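Local coordinates for DUF1116 domain-containing protein (Enterococcus faecalis, PDB 3CLQ) that is of unknown function but belongs to the AllG family, named for a subunit of oxamate carbamoyltransferase, at residues 160-165 / 212-217. Residues are numbered along the deposited sequence; the frame is centred on the assembly and turned at random.
Sequences GPLLHD and TDFSRE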
ATOM      1  N   GLY B 160      22.957   9.148   3.942  1.00 52.44           N
ATOM      2  CA  GLY B 160      22.657  10.582   3.962  1.00 52.57           C
ATOM      3  C   GLY B 160      22.991  11.367   2.702  1.00 52.53           C
ATOM      4  O   GLY B 160      22.100  11.934   2.072  1.00 52.12           O
ATOM      5  N   PRO B 161      24.286  11.432   2.345  1.00 52.84           N
ATOM      6  CA  PRO B 161      24.745  12.073   1.117  1.00 52.64           C
ATOM      7  C   PRO B 161      24.012  11.570  -0.123  1.00 52.28           C
ATOM      8  O   PRO B 161      23.605  12.360  -0.982  1.00 51.66           O
ATOM      9  CB  PRO B 161      26.213  11.669   1.063  1.00 53.30           C
ATOM     10  CG  PRO B 161      26.605  11.548   2.494  1.00 52.96           C
ATOM     11  CD  PRO B 161      25.413  10.909   3.139  1.00 53.11           C
ATOM     12  N   LEU B 162      23.825  10.261  -0.203  1.00 53.02           N
ATOM     13  CA  LEU B 162      23.051   9.675  -1.286  1.00 52.55           C
ATOM     14  C   LEU B 162      21.682  10.343  -1.350  1.00 52.84           C
ATOM     15  O   LEU B 162      21.240  10.755  -2.418  1.00 53.25           O
ATOM     16  CB  LEU B 162      22.908   8.174  -1.081  1.00 52.52           C
ATOM     17  CG  LEU B 162      22.498   7.297  -2.279  1.00 53.24           C
ATOM     18  CD1 LEU B 162      22.203   5.875  -1.830  1.00 52.58           C
ATOM     19  CD2 LEU B 162      21.293   7.839  -3.006  1.00 53.16           C
ATOM     20  N   LEU B 163      21.009  10.467  -0.216  1.00 52.80           N
ATOM     21  CA  LEU B 163      19.667  11.020  -0.242  1.00 53.49           C
ATOM     22  C   LEU B 163      19.671  12.455  -0.699  1.00 53.65           C
ATOM     23  O   LEU B 163      18.870  12.840  -1.537  1.00 54.88           O
ATOM     24  CB  LEU B 163      18.983  10.919   1.115  1.00 54.23           C
ATOM     25  CG  LEU B 163      18.001   9.756   1.193  1.00 55.17           C
ATOM     26  CD1 LEU B 163      17.874   9.205  -0.185  1.00 54.25           C
ATOM     27  CD2 LEU B 163      18.471   8.670   2.158  1.00 55.66           C
ATOM     28  N   HIS B 164      20.581  13.237  -0.144  1.00 54.21           N
ATOM     29  CA  HIS B 164      20.729  14.651  -0.474  1.00 55.31           C
ATOM     30  C   HIS B 164      20.940  14.840  -1.965  1.00 55.12           C
ATOM     31  O   HIS B 164      20.297  15.689  -2.582  1.00 54.79           O
ATOM     32  CB  HIS B 164      21.934  15.210   0.279  1.00 56.37           C
ATOM     33  CG  HIS B 164      22.386  16.561  -0.184  1.00 58.02           C
ATOM     34  ND1 HIS B 164      21.889  17.737   0.343  1.00 59.33           N
ATOM     35  CD2 HIS B 164      23.339  16.925  -1.076  1.00 58.41           C
ATOM     36  CE1 HIS B 164      22.503  18.766  -0.217  1.00 59.29           C
ATOM     37  NE2 HIS B 164      23.382  18.300  -1.087  1.00 58.90           N
ATOM     38  N   ASP B 165      21.855  14.049  -2.529  1.00 54.32           N
ATOM     39  CA  ASP B 165      22.163  14.121  -3.945  1.00 54.22           C
ATOM     40  C   ASP B 165      20.940  13.726  -4.793  1.00 54.33           C
ATOM     41  O   ASP B 165      20.593  14.393  -5.768  1.00 53.55           O
ATOM     42  CB  ASP B 165      23.390  13.260  -4.263  1.00 54.53           C
ATOM     43  CG  ASP B 165      24.685  13.836  -3.664  1.00 56.14           C
ATOM     44  OD1 ASP B 165      25.787  13.377  -4.065  1.00 56.30           O
ATOM     45  OD2 ASP B 165      24.613  14.755  -2.798  1.00 55.95           O
ATOM     46  N   THR B 212      22.486   9.325  -9.427  1.00 52.12           N
ATOM     47  CA  THR B 212      23.453   9.818  -8.487  1.00 52.41           C
ATOM     48  C   THR B 212      24.808   9.227  -8.855  1.00 53.13           C
ATOM     49  O   THR B 212      24.897   8.373  -9.743  1.00 54.31           O
ATOM     50  CB  THR B 212      23.008   9.392  -7.094  1.00 51.98           C
ATOM     51  OG1 THR B 212      23.066  10.505  -6.209  1.00 52.50           O
ATOM     52  CG2 THR B 212      23.826   8.239  -6.581  1.00 51.38           C
ATOM     53  N   ASP B 213      25.867   9.677  -8.206  1.00 52.46           N
ATOM     54  CA  ASP B 213      27.163   9.159  -8.562  1.00 53.14           C
ATOM     55  C   ASP B 213      27.619   8.032  -7.673  1.00 51.73           C
ATOM     56  O   ASP B 213      28.735   7.550  -7.813  1.00 52.29           O
ATOM     57  CB  ASP B 213      28.206  10.280  -8.646  1.00 55.29           C
ATOM     58  CG  ASP B 213      28.075  11.089  -9.944  1.00 57.27           C
ATOM     59  OD1 ASP B 213      28.827  12.096 -10.097  1.00 57.66           O
ATOM     60  OD2 ASP B 213      27.211  10.706 -10.800  1.00 57.30           O
ATOM     61  N   PHE B 214      26.755   7.599  -6.769  1.00 50.31           N
ATOM     62  CA  PHE B 214      27.046   6.426  -5.950  1.00 48.99           C
ATOM     63  C   PHE B 214      27.141   5.141  -6.800  1.00 49.36           C
ATOM     64  O   PHE B 214      26.492   5.016  -7.843  1.00 48.46           O
ATOM     65  CB  PHE B 214      26.049   6.316  -4.791  1.00 47.28           C
ATOM     66  CG  PHE B 214      26.257   7.363  -3.722  1.00 46.44           C
ATOM     67  CD1 PHE B 214      26.866   7.037  -2.519  1.00 46.20           C
ATOM     68  CD2 PHE B 214      25.893   8.683  -3.940  1.00 45.95           C
ATOM     69  CE1 PHE B 214      27.087   8.017  -1.538  1.00 46.13           C
ATOM     70  CE2 PHE B 214      26.112   9.660  -2.975  1.00 46.12           C
ATOM     71  CZ  PHE B 214      26.706   9.331  -1.772  1.00 45.75           C
ATOM     72  N   SER B 215      27.995   4.219  -6.366  1.00 49.84           N
ATOM     73  CA  SER B 215      28.248   2.987  -7.095  1.00 51.22           C
ATOM     74  C   SER B 215      27.056   2.028  -7.033  1.00 51.06           C
ATOM     75  O   SER B 215      26.291   2.096  -6.098  1.00 51.29           O
ATOM     76  CB  SER B 215      29.452   2.299  -6.478  1.00 52.18           C
ATOM     77  OG  SER B 215      29.449   0.925  -6.843  1.00 55.02           O
ATOM     78  N   ARG B 216      26.903   1.116  -7.991  1.00 51.36           N
ATOM     79  CA  ARG B 216      25.824   0.125  -7.867  1.00 51.13           C
ATOM     80  C   ARG B 216      25.976  -0.626  -6.534  1.00 52.03           C
ATOM     81  O   ARG B 216      24.996  -0.777  -5.781  1.00 52.29           O
ATOM     82  CB  ARG B 216      25.728  -0.910  -9.022  1.00 50.35           C
ATOM     83  CG  ARG B 216      26.232  -0.548 -10.410  1.00 50.57           C
ATOM     84  CD  ARG B 216      25.265   0.138 -11.353  1.00 49.82           C
ATOM     85  NE  ARG B 216      24.527  -0.829 -12.157  1.00 51.49           N
ATOM     86  CZ  ARG B 216      24.089  -0.648 -13.409  1.00 51.60           C
ATOM     87  NH1 ARG B 216      24.349   0.456 -14.091  1.00 51.99           N
ATOM     88  NH2 ARG B 216      23.387  -1.601 -13.993  1.00 51.75           N
ATOM     89  N   GLU B 217      27.187  -1.111  -6.258  1.00 52.54           N
ATOM     90  CA  GLU B 217      27.502  -1.785  -4.994  1.00 53.78           C
ATOM     91  C   GLU B 217      26.942  -1.026  -3.783  1.00 53.29           C
ATOM     92  O   GLU B 217      26.489  -1.632  -2.811  1.00 53.72           O
ATOM     93  CB  GLU B 217      29.020  -1.973  -4.849  1.00 54.08           C
ATOM     94  CG  GLU B 217      29.499  -2.232  -3.409  1.00 55.19           C
ATOM     95  CD  GLU B 217      30.957  -1.733  -3.142  1.00 56.01           C
ATOM     96  OE1 GLU B 217      31.137  -0.519  -2.843  1.00 56.28           O
ATOM     97  OE2 GLU B 217      31.917  -2.555  -3.216  1.00 55.95           O
TER
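Phe-214 carries this contact. Its ring reaches from the turn ahead of helix 216-226 to one turn of helix 146-168, and the meeting is by van der Waals and CH-pi contact. No hydrogen bond joins 160-165 to 212-217.

The main interaction is a CH-pi contact. Leu-162 CB sits over one face of the Phe-214 ring, 4.0 Å from the centroid and only 8° off the ring normal. The leucine CG is anti to the backbone N (chi1 -162°), so the chain runs on from CB over the same face. Leu-162 CG therefore lies 4.0 Å from Phe-214 CG, at the root of the ring. On that same face the backbone of Leu-162 overhangs the tip of the ring, its N 3.4 Å from Phe-214 CZ.

Two groups line the ring edge. Pro-161 CB packs 3.7 Å from Phe-214 CZ. Asp-165 OD1 approaches Phe-214 CE2 at 3.9 Å, with carboxylate and ring planes 64° apart. The rim hydrogens should suit that oxygen electrostatically, but the contact is loose.

Thr-212 touches the same Asp-165. Its OG1 lies 3.4 Å from Asp-165 CB, a van der Waals approach.

Within helix 146-168, Asp-165 N donates to Pro-161 O (2.9 Å), so the residues at the ring edge belong to one turn. Ser-215 is the N-cap residue of helix 216-226, directly after Phe-214. Leu-162 also packs on Leu-219 and Val-222 of that helix. Leu-163 and His-164 pack on strand 26-33, where His-164 ND1 is hydrogen-bonded to Phe-31 O. The dimer interface is adjacent: Phe-214 O accepts a hydrogen bond from Arg-216 of the second subunit. Helix 146-168 thus lies between an antiparallel sheet and a turn that meets the partner chain.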